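Long-range contact in glycosyl hydrolases family 31 family protein (Aspergillus niger, PDB 6DRU), which hydrolyses xyloglucan oligosaccharides, releasing alpha-xylose from their non-reducing terminal glucose: residues A[527-541]-A[560-572]. Sequence-based numbering, arbitrary orientation.
Sequences WWSGNIDTPEYRELY and RTCYFQDAYTCAN. With MAN (alpha-D-mannopyranose), chain C; BMA (beta-D-mannopyranose), chain B; NAG (2-acetamido-2-deoxy-beta-D-glucopyranose), chain D; BGC (beta-D-glucopyranose), chain G.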
ATOM      1  N   TRP A 527     -27.696 -28.496 -28.054  1.00 59.04           N
ATOM      2  CA  TRP A 527     -29.130 -28.540 -27.768  1.00 63.61           C
ATOM      3  C   TRP A 527     -29.495 -29.718 -26.872  1.00 69.65           C
ATOM      4  O   TRP A 527     -30.381 -29.602 -26.017  1.00 75.28           O
ATOM      5  CB  TRP A 527     -29.929 -28.589 -29.073  1.00 67.47           C
ATOM      6  CG  TRP A 527     -29.786 -29.875 -29.840  1.00 69.95           C
ATOM      7  CD1 TRP A 527     -28.884 -30.146 -30.825  1.00 76.24           C
ATOM      8  CD2 TRP A 527     -30.575 -31.061 -29.682  1.00 65.69           C
ATOM      9  NE1 TRP A 527     -29.060 -31.426 -31.291  1.00 71.10           N
ATOM     10  CE2 TRP A 527     -30.092 -32.010 -30.604  1.00 66.45           C
ATOM     11  CE3 TRP A 527     -31.642 -31.415 -28.848  1.00 66.00           C
ATOM     12  CZ2 TRP A 527     -30.637 -33.288 -30.717  1.00 68.32           C
ATOM     13  CZ3 TRP A 527     -32.182 -32.683 -28.962  1.00 67.50           C
ATOM     14  CH2 TRP A 527     -31.679 -33.605 -29.889  1.00 74.80           C
ATOM     15  N   TRP A 528     -28.826 -30.855 -27.043  1.00 65.86           N
ATOM     16  CA  TRP A 528     -29.155 -32.064 -26.298  1.00 62.13           C
ATOM     17  C   TRP A 528     -28.430 -32.167 -24.963  1.00 65.45           C
ATOM     18  O   TRP A 528     -28.671 -33.127 -24.222  1.00 67.20           O
ATOM     19  CB  TRP A 528     -28.848 -33.308 -27.140  1.00 61.60           C
ATOM     20  CG  TRP A 528     -27.438 -33.368 -27.649  1.00 63.15           C
ATOM     21  CD1 TRP A 528     -27.000 -33.006 -28.888  1.00 61.58           C
ATOM     22  CD2 TRP A 528     -26.279 -33.811 -26.929  1.00 63.32           C
ATOM     23  NE1 TRP A 528     -25.644 -33.200 -28.989  1.00 66.94           N
ATOM     24  CE2 TRP A 528     -25.178 -33.694 -27.799  1.00 60.41           C
ATOM     25  CE3 TRP A 528     -26.067 -34.298 -25.635  1.00 68.14           C
ATOM     26  CZ2 TRP A 528     -23.883 -34.040 -27.416  1.00 68.36           C
ATOM     27  CZ3 TRP A 528     -24.782 -34.643 -25.258  1.00 72.85           C
ATOM     28  CH2 TRP A 528     -23.707 -34.513 -26.145  1.00 69.96           C
ATOM     29  N   SER A 529     -27.554 -31.217 -24.643  1.00 68.10           N
ATOM     30  CA  SER A 529     -26.714 -31.322 -23.456  1.00 66.62           C
ATOM     31  C   SER A 529     -27.556 -31.464 -22.195  1.00 63.45           C
ATOM     32  O   SER A 529     -28.415 -30.624 -21.909  1.00 62.42           O
ATOM     33  CB  SER A 529     -25.806 -30.095 -23.353  1.00 70.08           C
ATOM     34  OG  SER A 529     -25.004 -30.148 -22.186  1.00 61.10           O
ATOM     35  N   GLY A 530     -27.307 -32.537 -21.448  1.00 61.62           N
ATOM     36  CA  GLY A 530     -27.951 -32.766 -20.174  1.00 55.74           C
ATOM     37  C   GLY A 530     -29.380 -33.256 -20.234  1.00 63.62           C
ATOM     38  O   GLY A 530     -29.990 -33.454 -19.175  1.00 62.99           O
ATOM     39  N   ASN A 531     -29.938 -33.459 -21.426  1.00 70.49           N
ATOM     40  CA  ASN A 531     -31.327 -33.886 -21.566  1.00 70.26           C
ATOM     41  C   ASN A 531     -31.390 -35.406 -21.465  1.00 64.66           C
ATOM     42  O   ASN A 531     -30.997 -36.115 -22.397  1.00 65.61           O
ATOM     43  CB  ASN A 531     -31.916 -33.388 -22.882  1.00 60.11           C
ATOM     44  CG  ASN A 531     -33.431 -33.399 -22.878  1.00 66.75           C
ATOM     45  OD1 ASN A 531     -34.058 -34.318 -22.349  1.00 60.58           O
ATOM     46  ND2 ASN A 531     -34.030 -32.367 -23.460  1.00 67.19           N
ATOM     47  N   ILE A 532     -31.900 -35.908 -20.337  1.00 62.56           N
ATOM     48  CA  ILE A 532     -31.947 -37.345 -20.094  1.00 66.20           C
ATOM     49  C   ILE A 532     -32.948 -38.062 -20.984  1.00 65.40           C
ATOM     50  O   ILE A 532     -32.985 -39.297 -20.990  1.00 61.61           O
ATOM     51  CB  ILE A 532     -32.271 -37.633 -18.614  1.00 62.01           C
ATOM     52  CG1 ILE A 532     -33.637 -37.055 -18.243  1.00 65.89           C
ATOM     53  CG2 ILE A 532     -31.197 -37.052 -17.710  1.00 63.29           C
ATOM     54  CD1 ILE A 532     -34.175 -37.571 -16.928  1.00 64.50           C
ATOM     55  N   ASP A 533     -33.765 -37.323 -21.733  1.00 68.07           N
ATOM     56  CA  ASP A 533     -34.733 -37.921 -22.638  1.00 61.86           C
ATOM     57  C   ASP A 533     -34.249 -37.967 -24.079  1.00 63.66           C
ATOM     58  O   ASP A 533     -34.928 -38.561 -24.924  1.00 81.13           O
ATOM     59  CB  ASP A 533     -36.065 -37.165 -22.571  1.00 68.95           C
ATOM     60  CG  ASP A 533     -36.755 -37.316 -21.228  1.00 85.17           C
ATOM     61  OD1 ASP A 533     -36.696 -38.422 -20.648  1.00 88.10           O
ATOM     62  OD2 ASP A 533     -37.366 -36.334 -20.757  1.00 86.23           O
ATOM     63  N   THR A 534     -33.103 -37.360 -24.383  1.00 65.86           N
ATOM     64  CA  THR A 534     -32.612 -37.461 -25.750  1.00 67.49           C
ATOM     65  C   THR A 534     -31.621 -38.614 -25.874  1.00 68.61           C
ATOM     66  O   THR A 534     -30.856 -38.879 -24.940  1.00 54.91           O
ATOM     67  CB  THR A 534     -31.934 -36.165 -26.185  1.00 65.96           C
ATOM     68  OG1 THR A 534     -30.748 -35.959 -25.406  1.00 63.43           O
ATOM     69  CG2 THR A 534     -32.876 -34.983 -26.004  1.00 61.75           C
ATOM     70  N   PRO A 535     -31.625 -39.313 -27.012  1.00 72.77           N
ATOM     71  CA  PRO A 535     -30.636 -40.384 -27.210  1.00 63.30           C
ATOM     72  C   PRO A 535     -29.207 -39.876 -27.233  1.00 62.65           C
ATOM     73  O   PRO A 535     -28.287 -40.630 -26.890  1.00 69.82           O
ATOM     74  CB  PRO A 535     -31.040 -40.989 -28.563  1.00 57.71           C
ATOM     75  CG  PRO A 535     -32.456 -40.557 -28.778  1.00 70.06           C
ATOM     76  CD  PRO A 535     -32.567 -39.213 -28.137  1.00 69.93           C
ATOM     77  N   GLU A 536     -28.996 -38.618 -27.624  1.00 64.65           N
ATOM     78  CA  GLU A 536     -27.643 -38.078 -27.701  1.00 65.38           C
ATOM     79  C   GLU A 536     -26.990 -38.042 -26.326  1.00 73.80           C
ATOM     80  O   GLU A 536     -25.860 -38.509 -26.149  1.00 68.66           O
ATOM     81  CB  GLU A 536     -27.668 -36.678 -28.316  1.00 60.28           C
ATOM     82  CG  GLU A 536     -28.006 -36.626 -29.799  1.00 66.20           C
ATOM     83  CD  GLU A 536     -29.500 -36.677 -30.071  1.00 79.76           C
ATOM     84  OE1 GLU A 536     -30.277 -36.925 -29.124  1.00 77.34           O
ATOM     85  OE2 GLU A 536     -29.901 -36.455 -31.233  1.00 89.26           O
ATOM     86  N   TYR A 537     -27.693 -37.491 -25.332  1.00 64.03           N
ATOM     87  CA  TYR A 537     -27.122 -37.415 -23.993  1.00 63.28           C
ATOM     88  C   TYR A 537     -27.170 -38.755 -23.271  1.00 63.38           C
ATOM     89  O   TYR A 537     -26.310 -39.028 -22.425  1.00 68.92           O
ATOM     90  CB  TYR A 537     -27.841 -36.357 -23.155  1.00 62.19           C
ATOM     91  CG  TYR A 537     -27.265 -36.251 -21.765  1.00 62.34           C
ATOM     92  CD1 TYR A 537     -25.994 -35.728 -21.563  1.00 61.22           C
ATOM     93  CD2 TYR A 537     -27.970 -36.710 -20.661  1.00 61.69           C
ATOM     94  CE1 TYR A 537     -25.453 -35.643 -20.299  1.00 62.27           C
ATOM     95  CE2 TYR A 537     -27.434 -36.630 -19.391  1.00 58.79           C
ATOM     96  CZ  TYR A 537     -26.176 -36.096 -19.219  1.00 58.33           C
ATOM     97  OH  TYR A 537     -25.634 -36.011 -17.960  1.00 70.86           O
ATOM     98  N   ARG A 538     -28.165 -39.592 -23.571  1.00 61.48           N
ATOM     99  CA  ARG A 538     -28.189 -40.934 -23.000  1.00 62.22           C
ATOM    100  C   ARG A 538     -26.920 -41.701 -23.352  1.00 69.57           C
ATOM    101  O   ARG A 538     -26.397 -42.462 -22.530  1.00 64.21           O
ATOM    102  CB  ARG A 538     -29.429 -41.685 -23.478  1.00 66.74           C
ATOM    103  CG  ARG A 538     -30.701 -41.311 -22.741  1.00 59.75           C
ATOM    104  CD  ARG A 538     -31.925 -41.763 -23.510  1.00 59.52           C
ATOM    105  NE  ARG A 538     -33.118 -41.790 -22.672  1.00 70.62           N
ATOM    106  CZ  ARG A 538     -34.316 -42.181 -23.092  1.00 69.68           C
ATOM    107  NH1 ARG A 538     -34.481 -42.576 -24.346  1.00 73.07           N
ATOM    108  NH2 ARG A 538     -35.348 -42.177 -22.259  1.00 79.32           N
ATOM    109  N   GLU A 539     -26.413 -41.515 -24.573  1.00 59.19           N
ATOM    110  CA  GLU A 539     -25.148 -42.137 -24.953  1.00 63.74           C
ATOM    111  C   GLU A 539     -23.998 -41.587 -24.119  1.00 68.39           C
ATOM    112  O   GLU A 539     -23.181 -42.347 -23.586  1.00 57.65           O
ATOM    113  CB  GLU A 539     -24.885 -41.917 -26.443  1.00 68.17           C
ATOM    114  CG  GLU A 539     -23.594 -42.546 -26.944  1.00 66.51           C
ATOM    115  CD  GLU A 539     -23.203 -42.053 -28.323  1.00 78.82           C
ATOM    116  OE1 GLU A 539     -23.821 -41.079 -28.804  1.00 74.58           O
ATOM    117  OE2 GLU A 539     -22.278 -42.638 -28.927  1.00 84.62           O
ATOM    118  N   LEU A 540     -23.927 -40.259 -23.990  1.00 68.61           N
ATOM    119  CA  LEU A 540     -22.857 -39.636 -23.216  1.00 60.32           C
ATOM    120  C   LEU A 540     -22.886 -40.082 -21.760  1.00 62.07           C
ATOM    121  O   LEU A 540     -21.837 -40.374 -21.173  1.00 59.62           O
ATOM    122  CB  LEU A 540     -22.961 -38.114 -23.312  1.00 58.91           C
ATOM    123  CG  LEU A 540     -21.983 -37.308 -22.454  1.00 61.77           C
ATOM    124  CD1 LEU A 540     -20.539 -37.702 -22.741  1.00 57.15           C
ATOM    125  CD2 LEU A 540     -22.188 -35.818 -22.672  1.00 63.07           C
ATOM    126  N   TYR A 541     -24.076 -40.137 -21.155  1.00 56.82           N
ATOM    127  CA  TYR A 541     -24.163 -40.492 -19.743  1.00 52.17           C
ATOM    128  C   TYR A 541     -23.705 -41.924 -19.497  1.00 63.05           C
ATOM    129  O   TYR A 541     -23.006 -42.197 -18.515  1.00 61.29           O
ATOM    130  CB  TYR A 541     -25.590 -40.297 -19.231  1.00 50.19           C
ATOM    131  CG  TYR A 541     -25.736 -40.656 -17.770  1.00 57.05           C
ATOM    132  CD1 TYR A 541     -25.336 -39.772 -16.777  1.00 58.19           C
ATOM    133  CD2 TYR A 541     -26.257 -41.884 -17.381  1.00 59.76           C
ATOM    134  CE1 TYR A 541     -25.458 -40.096 -15.440  1.00 60.12           C
ATOM    135  CE2 TYR A 541     -26.382 -42.216 -16.046  1.00 58.12           C
ATOM    136  CZ  TYR A 541     -25.981 -41.317 -15.081  1.00 59.17           C
ATOM    137  OH  TYR A 541     -26.102 -41.640 -13.749  1.00 61.14           O
ATOM    138  N   ARG A 560     -29.785 -31.973 -14.481  1.00 67.59           N
ATOM    139  CA  ARG A 560     -30.261 -32.451 -15.770  1.00 65.97           C
ATOM    140  C   ARG A 560     -31.446 -31.626 -16.260  1.00 62.45           C
ATOM    141  O   ARG A 560     -32.130 -30.947 -15.490  1.00 76.50           O
ATOM    142  CB  ARG A 560     -30.664 -33.924 -15.679  1.00 58.52           C
ATOM    143  CG  ARG A 560     -29.601 -34.833 -15.086  1.00 53.87           C
ATOM    144  CD  ARG A 560     -28.466 -35.078 -16.064  1.00 60.37           C
ATOM    145  NE  ARG A 560     -27.454 -35.964 -15.501  1.00 51.71           N
ATOM    146  CZ  ARG A 560     -26.254 -35.562 -15.094  1.00 54.52           C
ATOM    147  NH1 ARG A 560     -25.908 -34.287 -15.205  1.00 58.30           N
ATOM    148  NH2 ARG A 560     -25.396 -36.439 -14.590  1.00 54.96           N
ATOM    149  N   THR A 561     -31.681 -31.698 -17.565  1.00 62.01           N
ATOM    150  CA  THR A 561     -32.910 -31.228 -18.183  1.00 72.47           C
ATOM    151  C   THR A 561     -33.630 -32.423 -18.800  1.00 66.15           C
ATOM    152  O   THR A 561     -33.060 -33.506 -18.952  1.00 66.91           O
ATOM    153  CB  THR A 561     -32.630 -30.137 -19.230  1.00 61.30           C
ATOM    154  OG1 THR A 561     -33.855 -29.754 -19.867  1.00 82.59           O
ATOM    155  CG2 THR A 561     -31.638 -30.617 -20.271  1.00 59.83           C
ATOM    156  N   CYS A 562     -34.901 -32.234 -19.141  1.00 75.94           N
ATOM    157  CA  CYS A 562     -35.721 -33.357 -19.573  1.00 69.24           C
ATOM    158  C   CYS A 562     -36.975 -32.837 -20.261  1.00 70.04           C
ATOM    159  O   CYS A 562     -37.316 -31.655 -20.174  1.00 74.09           O
ATOM    160  CB  CYS A 562     -36.081 -34.265 -18.390  1.00 63.22           C
ATOM    161  SG  CYS A 562     -37.004 -33.468 -17.041  1.00 84.31           S
ATOM    162  N   TYR A 563     -37.654 -33.748 -20.963  1.00 72.92           N
ATOM    163  CA  TYR A 563     -38.941 -33.456 -21.580  1.00 64.68           C
ATOM    164  C   TYR A 563     -40.123 -33.814 -20.689  1.00 72.54           C
ATOM    165  O   TYR A 563     -41.203 -33.236 -20.857  1.00 75.46           O
ATOM    166  CB  TYR A 563     -39.079 -34.213 -22.905  1.00 76.40           C
ATOM    167  CG  TYR A 563     -38.147 -33.752 -24.004  1.00 77.36           C
ATOM    168  CD1 TYR A 563     -37.760 -32.422 -24.108  1.00 72.23           C
ATOM    169  CD2 TYR A 563     -37.656 -34.652 -24.943  1.00 79.61           C
ATOM    170  CE1 TYR A 563     -36.908 -32.002 -25.119  1.00 83.48           C
ATOM    171  CE2 TYR A 563     -36.804 -34.243 -25.954  1.00 80.61           C
ATOM    172  CZ  TYR A 563     -36.433 -32.919 -26.039  1.00 82.95           C
ATOM    173  OH  TYR A 563     -35.585 -32.514 -27.046  1.00 72.62           O
ATOM    174  N   PHE A 564     -39.946 -34.748 -19.754  1.00 73.10           N
ATOM    175  CA  PHE A 564     -41.004 -35.171 -18.846  1.00 71.32           C
ATOM    176  C   PHE A 564     -40.464 -35.160 -17.424  1.00 80.69           C
ATOM    177  O   PHE A 564     -39.421 -35.761 -17.150  1.00 78.67           O
ATOM    178  CB  PHE A 564     -41.526 -36.562 -19.215  1.00 74.64           C
ATOM    179  CG  PHE A 564     -41.713 -36.761 -20.691  1.00 93.57           C
ATOM    180  CD1 PHE A 564     -42.714 -36.088 -21.374  1.00 92.85           C
ATOM    181  CD2 PHE A 564     -40.884 -37.614 -21.399  1.00 87.18           C
ATOM    182  CE1 PHE A 564     -42.885 -36.265 -22.734  1.00 71.50           C
ATOM    183  CE2 PHE A 564     -41.051 -37.796 -22.759  1.00 83.33           C
ATOM    184  CZ  PHE A 564     -42.054 -37.121 -23.427  1.00 74.93           C
ATOM    185  N   GLN A 565     -41.182 -34.488 -16.526  1.00 84.44           N
ATOM    186  CA  GLN A 565     -40.728 -34.264 -15.160  1.00 70.53           C
ATOM    187  C   GLN A 565     -41.804 -34.690 -14.173  1.00 71.21           C
ATOM    188  O   GLN A 565     -42.988 -34.398 -14.367  1.00 76.37           O
ATOM    189  CB  GLN A 565     -40.377 -32.791 -14.946  1.00 63.61           C
ATOM    190  CG  GLN A 565     -39.401 -32.529 -13.822  1.00 69.82           C
ATOM    191  CD  GLN A 565     -39.023 -31.066 -13.731  1.00 69.32           C
ATOM    192  OE1 GLN A 565     -38.816 -30.405 -14.748  1.00 74.38           O
ATOM    193  NE2 GLN A 565     -38.934 -30.552 -12.510  1.00 88.78           N
ATOM    194  N   ASP A 566     -41.384 -35.377 -13.107  1.00 65.78           N
ATOM    195  CA  ASP A 566     -42.291 -35.847 -12.065  1.00 72.24           C
ATOM    196  C   ASP A 566     -41.741 -35.549 -10.673  1.00 77.50           C
ATOM    197  O   ASP A 566     -42.071 -36.242  -9.706  1.00 67.21           O
ATOM    198  CB  ASP A 566     -42.571 -37.342 -12.218  1.00 69.09           C
ATOM    199  CG  ASP A 566     -41.302 -38.178 -12.234  1.00 93.60           C
ATOM    200  OD1 ASP A 566     -40.197 -37.595 -12.244  1.00 98.64           O
ATOM    201  OD2 ASP A 566     -41.411 -39.423 -12.233  1.00110.55           O
ATOM    202  N   ALA A 567     -40.904 -34.524 -10.554  1.00 71.56           N
ATOM    203  CA  ALA A 567     -40.327 -34.144  -9.271  1.00 65.71           C
ATOM    204  C   ALA A 567     -39.943 -32.671  -9.333  1.00 72.91           C
ATOM    205  O   ALA A 567     -40.301 -31.956 -10.276  1.00 69.23           O
ATOM    206  CB  ALA A 567     -39.131 -35.037  -8.925  1.00 57.32           C
ATOM    207  N   TYR A 568     -39.217 -32.212  -8.310  1.00 68.02           N
ATOM    208  CA  TYR A 568     -38.776 -30.822  -8.270  1.00 66.33           C
ATOM    209  C   TYR A 568     -37.805 -30.518  -9.406  1.00 65.76           C
ATOM    210  O   TYR A 568     -37.833 -29.424  -9.981  1.00 67.28           O
ATOM    211  CB  TYR A 568     -38.139 -30.527  -6.910  1.00 67.76           C
ATOM    212  CG  TYR A 568     -37.742 -29.086  -6.696  1.00 69.41           C
ATOM    213  CD1 TYR A 568     -36.406 -28.706  -6.710  1.00 68.81           C
ATOM    214  CD2 TYR A 568     -38.700 -28.103  -6.477  1.00 63.56           C
ATOM    215  CE1 TYR A 568     -36.033 -27.392  -6.513  1.00 72.85           C
ATOM    216  CE2 TYR A 568     -38.335 -26.784  -6.277  1.00 72.69           C
ATOM    217  CZ  TYR A 568     -37.001 -26.434  -6.298  1.00 78.05           C
ATOM    218  OH  TYR A 568     -36.628 -25.125  -6.102  1.00 75.44           O
ATOM    219  N   THR A 569     -36.938 -31.473  -9.741  1.00 72.51           N
ATOM    220  CA  THR A 569     -35.983 -31.343 -10.834  1.00 70.83           C
ATOM    221  C   THR A 569     -36.042 -32.600 -11.693  1.00 64.37           C
ATOM    222  O   THR A 569     -36.661 -33.601 -11.323  1.00 66.45           O
ATOM    223  CB  THR A 569     -34.552 -31.122 -10.321  1.00 67.03           C
ATOM    224  OG1 THR A 569     -34.196 -32.175  -9.416  1.00 70.70           O
ATOM    225  CG2 THR A 569     -34.444 -29.790  -9.600  1.00 50.85           C
ATOM    226  N   CYS A 570     -35.384 -32.548 -12.849  1.00 67.88           N
ATOM    227  CA  CYS A 570     -35.291 -33.726 -13.699  1.00 63.91           C
ATOM    228  C   CYS A 570     -34.483 -34.823 -13.011  1.00 65.09           C
ATOM    229  O   CYS A 570     -33.637 -34.559 -12.152  1.00 76.26           O
ATOM    230  CB  CYS A 570     -34.661 -33.375 -15.047  1.00 62.75           C
ATOM    231  SG  CYS A 570     -35.658 -32.268 -16.086  1.00 98.55           S
ATOM    232  N   ALA A 571     -34.757 -36.066 -13.395  1.00 69.38           N
ATOM    233  CA  ALA A 571     -34.228 -37.223 -12.691  1.00 67.04           C
ATOM    234  C   ALA A 571     -32.802 -37.551 -13.132  1.00 67.21           C
ATOM    235  O   ALA A 571     -32.319 -37.104 -14.177  1.00 60.49           O
ATOM    236  CB  ALA A 571     -35.129 -38.439 -12.908  1.00 66.79           C
ATOM    237  N   ASN A 572     -32.126 -38.355 -12.297  1.00 66.72           N
ATOM    238  CA  ASN A 572     -30.767 -38.814 -12.575  1.00 66.60           C
ATOM    239  C   ASN A 572     -30.543 -40.215 -12.013  1.00 65.83           C
ATOM    240  O   ASN A 572     -29.430 -40.547 -11.591  1.00 65.55           O
ATOM    241  CB  ASN A 572     -29.735 -37.826 -12.000  1.00 66.65           C
ATOM    242  CG  ASN A 572     -28.313 -38.122 -12.454  1.00 69.87           C
ATOM    243  OD1 ASN A 572     -28.003 -38.071 -13.644  1.00 69.67           O
ATOM    244  ND2 ASN A 572     -27.441 -38.432 -11.501  1.00 61.54           N
TER
HETATM  245  C1  MAN C   4     -46.300 -32.428 -15.887  1.00 85.52           C
HETATM  246  C2  MAN C   4     -46.291 -33.025 -17.277  1.00 92.24           C
HETATM  247  C3  MAN C   4     -44.859 -33.269 -17.700  1.00 90.40           C
HETATM  248  C4  MAN C   4     -44.058 -31.998 -17.532  1.00 88.97           C
HETATM  249  C5  MAN C   4     -44.249 -31.448 -16.134  1.00 86.49           C
HETATM  250  C6  MAN C   4     -43.474 -30.156 -15.992  1.00 91.79           C
HETATM  251  O2  MAN C   4     -46.905 -32.136 -18.181  1.00110.32           O
HETATM  252  O3  MAN C   4     -44.824 -33.675 -19.048  1.00 87.60           O
HETATM  253  O4  MAN C   4     -42.694 -32.277 -17.745  1.00 81.34           O
HETATM  254  O5  MAN C   4     -45.615 -31.198 -15.902  1.00 96.05           O
HETATM  255  O6  MAN C   4     -43.531 -29.707 -14.656  1.00 83.32           O
HETATM  256  C1  BMA B   3     -46.462 -34.336 -11.309  1.00 74.24           C
HETATM  257  C2  BMA B   3     -45.819 -34.202 -12.695  1.00 74.57           C
HETATM  258  C3  BMA B   3     -46.829 -33.578 -13.656  1.00 74.81           C
HETATM  259  C4  BMA B   3     -48.174 -34.322 -13.610  1.00 74.66           C
HETATM  260  C5  BMA B   3     -48.682 -34.413 -12.163  1.00 80.23           C
HETATM  261  C6  BMA B   3     -49.960 -35.220 -12.029  1.00 82.07           C
HETATM  262  O2  BMA B   3     -45.501 -35.486 -13.209  1.00 66.48           O
HETATM  263  O3  BMA B   3     -46.331 -33.542 -14.989  1.00 75.41           O
HETATM  264  O4  BMA B   3     -49.130 -33.635 -14.402  1.00 77.27           O
HETATM  265  O5  BMA B   3     -47.675 -35.053 -11.368  1.00 83.78           O
HETATM  266  O6  BMA B   3     -49.628 -36.602 -12.096  1.00 91.65           O
HETATM  267  C1  NAG D   2     -44.603 -35.085  -6.651  1.00 66.05           C
HETATM  268  C2  NAG D   2     -45.651 -36.003  -7.242  1.00 73.92           C
HETATM  269  C3  NAG D   2     -45.636 -36.035  -8.728  1.00 73.70           C
HETATM  270  C4  NAG D   2     -45.488 -34.651  -9.328  1.00 80.58           C
HETATM  271  C5  NAG D   2     -44.343 -33.918  -8.666  1.00 72.55           C
HETATM  272  C6  NAG D   2     -44.198 -32.522  -9.233  1.00 73.38           C
HETATM  273  C7  NAG D   2     -46.185 -37.780  -5.626  1.00 60.42           C
HETATM  274  C8  NAG D   2     -45.946 -39.170  -5.081  1.00 49.65           C
HETATM  275  N2  NAG D   2     -45.432 -37.311  -6.733  1.00 58.52           N
HETATM  276  O3  NAG D   2     -46.814 -36.665  -9.178  1.00 74.63           O
HETATM  277  O4  NAG D   2     -45.240 -34.765 -10.709  1.00 75.71           O
HETATM  278  O5  NAG D   2     -44.616 -33.838  -7.292  1.00 67.87           O
HETATM  279  O6  NAG D   2     -45.226 -31.704  -8.721  1.00 84.22           O
HETATM  280  O7  NAG D   2     -47.020 -37.059  -5.116  1.00 76.76           O
HETATM  281  C2  BGC G   2     -33.465 -33.404 -33.817  1.00105.36           C
HETATM  282  C3  BGC G   2     -32.234 -32.505 -33.863  1.00101.56           C
HETATM  283  C4  BGC G   2     -32.634 -31.038 -33.967  1.00 98.55           C
HETATM  284  C5  BGC G   2     -33.684 -30.683 -32.923  1.00103.67           C
HETATM  285  C6  BGC G   2     -34.140 -29.236 -33.076  1.00108.41           C
HETATM  286  C1  BGC G   2     -34.466 -32.906 -32.782  1.00114.39           C
HETATM  287  O2  BGC G   2     -33.067 -34.741 -33.494  1.00 98.99           O
HETATM  288  O3  BGC G   2     -31.424 -32.862 -34.989  1.00 97.06           O
HETATM  289  O4  BGC G   2     -31.477 -30.215 -33.781  1.00104.79           O
HETATM  290  O5  BGC G   2     -34.806 -31.551 -33.063  1.00107.88           O
HETATM  291  O6  BGC G   2     -33.993 -28.555 -31.826  1.00109.62           O
HETATM  292  O   HOH W   1     -27.616 -42.971 -12.259  1.00 60.54           O
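With CG opposite its carbonyl carbon (chi1 -67°), Asp533 reaches the backbone of Tyr563 and Phe564, while Asn531, its CG opposite the backbone N (chi1 -161°), brings ND2 over one face of the Tyr563 ring. Asp533 OD2 accepts from Tyr563 N through its anti lone pair, at 2.6 Å, and from Phe564 N nearly along its C-O axis, at 3.2 Å. Asn531 ND2 stands 3.3 Å above the Tyr563 ring, toward the rim, with amide and ring planes 65° apart; its OD1 accepts from Asp533 N in an Asx turn. Asn531 and Thr561 form a single backbone bridge, in which Thr561 N donates to Gly530 O (2.9 Å) and Ile532 N to Thr561 O (3.0 Å). Ile532 packs against Arg560, Ala571 and Cys562, which is disulfide-bonded to Cys570. The Tyr537 hydroxyl sits over the Arg560 guanidinium face without bonding to it; the hydroxyl bonds Gly518 O instead, and the guanidinium Gly519 O and Tyr577 OH. Trp527 meets Tyr563 OH at its ring edge and a bound glucose over one face. The contact joins the start of helix 535-548 and the preceding loop to a disulfide-linked, glycan-bordered loop of the GH31 barrel domain; two N-H groups sharing one carboxylate oxygen would probably stabilise its negative charge.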